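Local coordinates for protein oxidized polyvinyl alcohol hydrolase (Sphingopyxis, PDB 3WLA) that hydrolyses beta-diketones such as 4,6-nonanedione and, in the second step of polyvinyl alcohol degradation, cleaves the oxidized polymer, at residues Gln289-Phe295 with Pro321-Ser325. Sequence-based numbering, arbitrary orientation.
Sequences QVNTDAF and PEGYS
The rings of F295 and Y324 form an offset stack, centroids 4.2 Å apart and planes inclined by 19°, with F295 CD1 over the centre of one tyrosine face and Y324 CE1 toward the rim of the phenylalanine face. V290 O and P321 C lie at the tyrosine's edge, in its plane, while P321 CD approaches the F295 ring obliquely. In this alpha/beta-hydrolase fold the contact joins the N-terminal start of helix 292-304 to the type II beta turn P321-Y324, which leads into edge strand 325-328. F295 carries its ring from the first helical turn to the tyrosine's face by holding CG opposite the backbone N (chi1 176°). A tyrosine suits the opposing place because its flat face stacks while its hydroxyl reaches the loop: Y324 OH donates to V290 O at 2.6 Å, in the carbonyl plane on a lone pair, and accepts from a water that also takes the V290 N-H. A phenylalanine here would probably leave V290 O without this donor and the water without this acceptor. P321, rigid at the start of the turn, rests its CG 3.8 Å from A294 CB; the small alanine lets the proline ring lie close to the helix backbone. G323 has the positive phi of a type II turn, and a side chain there would strike V290 CG1. N291, at the N-cap position, makes no capping bond with its side chain; its ND2 instead donates to E322 O at 2.9 Å, 33° off that carbonyl's plane, and a water links the same ND2 to E322 OE1.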
loop_
_atom_site.group_PDB
_atom_site.type_symbol
_atom_site.label_atom_id
_atom_site.label_comp_id
_atom_site.label_asym_id
_atom_site.label_seq_id
_atom_site.Cartn_x
_atom_site.Cartn_y
_atom_site.Cartn_z
ATOM N N GLN A 289 -2.759 -6.455 -14.839
ATOM C CA GLN A 289 -2.389 -7.496 -15.801
ATOM C C GLN A 289 -2.051 -7.052 -17.223
ATOM O O GLN A 289 -1.391 -7.788 -17.948
ATOM C CB GLN A 289 -3.536 -8.538 -15.863
ATOM C CG GLN A 289 -3.813 -9.182 -14.526
ATOM C CD GLN A 289 -2.807 -10.283 -14.221
ATOM O OE1 GLN A 289 -2.615 -11.187 -15.019
ATOM N NE2 GLN A 289 -2.178 -10.219 -13.065
ATOM N N VAL A 290 -2.544 -5.897 -17.653
ATOM C CA VAL A 290 -2.285 -5.398 -19.045
ATOM C C VAL A 290 -1.017 -4.571 -19.062
ATOM O O VAL A 290 -0.903 -3.613 -18.280
ATOM C CB VAL A 290 -3.464 -4.493 -19.551
ATOM C CG1 VAL A 290 -3.232 -4.016 -21.102
ATOM C CG2 VAL A 290 -4.772 -5.168 -19.338
ATOM N N ASN A 291 -0.078 -4.921 -19.928
ATOM C CA ASN A 291 1.198 -4.195 -20.030
ATOM C C ASN A 291 1.850 -4.046 -18.663
ATOM O O ASN A 291 2.321 -2.954 -18.264
ATOM C CB ASN A 291 0.945 -2.829 -20.654
ATOM C CG ASN A 291 0.519 -2.963 -22.096
ATOM O OD1 ASN A 291 1.110 -3.763 -22.824
ATOM N ND2 ASN A 291 -0.506 -2.223 -22.513
ATOM N N THR A 292 1.883 -5.163 -17.949
ATOM C CA THR A 292 2.347 -5.123 -16.558
ATOM C C THR A 292 3.644 -4.412 -16.297
ATOM O O THR A 292 3.712 -3.486 -15.460
ATOM C CB THR A 292 2.404 -6.556 -15.957
ATOM O OG1 THR A 292 1.080 -7.100 -15.962
ATOM C CG2 THR A 292 2.933 -6.519 -14.512
ATOM N N ASP A 293 4.679 -4.842 -16.994
ATOM C CA ASP A 293 5.991 -4.290 -16.777
ATOM C C ASP A 293 6.003 -2.806 -17.080
ATOM O O ASP A 293 6.543 -2.014 -16.329
ATOM C CB ASP A 293 7.008 -5.032 -17.640
ATOM C CG ASP A 293 7.385 -6.433 -17.068
ATOM O OD1 ASP A 293 7.016 -6.771 -15.933
ATOM O OD2 ASP A 293 8.047 -7.199 -17.769
ATOM N N ALA A 294 5.354 -2.424 -18.169
ATOM C CA ALA A 294 5.335 -1.034 -18.560
ATOM C C ALA A 294 4.568 -0.189 -17.540
ATOM O O ALA A 294 4.992 0.914 -17.213
ATOM C CB ALA A 294 4.698 -0.908 -19.939
ATOM N N PHE A 295 3.434 -0.706 -17.059
ATOM C CA PHE A 295 2.640 0.006 -16.077
ATOM C C PHE A 295 3.423 0.233 -14.779
ATOM O O PHE A 295 3.467 1.376 -14.238
ATOM C CB PHE A 295 1.357 -0.746 -15.734
ATOM C CG PHE A 295 0.579 -0.075 -14.651
ATOM C CD1 PHE A 295 -0.102 1.110 -14.904
ATOM C CD2 PHE A 295 0.663 -0.522 -13.332
ATOM C CE1 PHE A 295 -0.686 1.861 -13.860
ATOM C CE2 PHE A 295 0.098 0.205 -12.284
ATOM C CZ PHE A 295 -0.574 1.392 -12.528
ATOM N N PRO A 321 0.480 3.406 -19.820
ATOM C CA PRO A 321 0.391 2.503 -20.976
ATOM C C PRO A 321 -1.074 2.263 -21.301
ATOM O O PRO A 321 -1.977 2.605 -20.532
ATOM C CB PRO A 321 1.052 1.208 -20.463
ATOM C CG PRO A 321 2.032 1.690 -19.476
ATOM C CD PRO A 321 1.286 2.800 -18.739
ATOM N N GLU A 322 -1.314 1.674 -22.456
ATOM C CA GLU A 322 -2.674 1.326 -22.857
ATOM C C GLU A 322 -3.206 0.335 -21.774
ATOM O O GLU A 322 -2.432 -0.506 -21.258
ATOM C CB GLU A 322 -2.560 0.660 -24.232
ATOM C CG GLU A 322 -3.769 -0.061 -24.773
ATOM C CD GLU A 322 -3.604 -0.389 -26.282
ATOM O OE1 GLU A 322 -2.575 -1.026 -26.694
ATOM O OE2 GLU A 322 -4.524 0.004 -27.055
ATOM N N GLY A 323 -4.485 0.477 -21.434
ATOM C CA GLY A 323 -5.139 -0.355 -20.436
ATOM C C GLY A 323 -5.443 0.460 -19.194
ATOM O O GLY A 323 -6.102 -0.018 -18.271
ATOM N N TYR A 324 -4.991 1.712 -19.190
ATOM C CA TYR A 324 -5.168 2.565 -18.027
ATOM C C TYR A 324 -5.606 3.963 -18.380
ATOM O O TYR A 324 -5.229 4.490 -19.401
ATOM C CB TYR A 324 -3.854 2.737 -17.287
ATOM C CG TYR A 324 -3.217 1.443 -16.960
ATOM C CD1 TYR A 324 -3.497 0.824 -15.770
ATOM C CD2 TYR A 324 -2.443 0.777 -17.897
ATOM C CE1 TYR A 324 -3.040 -0.472 -15.519
ATOM C CE2 TYR A 324 -1.971 -0.520 -17.642
ATOM C CZ TYR A 324 -2.302 -1.129 -16.453
ATOM O OH TYR A 324 -2.007 -2.450 -16.245
ATOM N N SER A 325 -6.334 4.566 -17.465
ATOM C CA SER A 325 -6.817 5.920 -17.631
ATOM C C SER A 325 -6.611 6.585 -16.262
ATOM O O SER A 325 -7.260 6.203 -15.277
ATOM C CB SER A 325 -8.299 5.870 -17.999
ATOM O OG SER A 325 -8.877 7.168 -18.015
HETATM O O HOH W 1 -4.452 -3.906 -16.025
HETATM O O HOH W 2 -1.695 -3.255 -25.333
#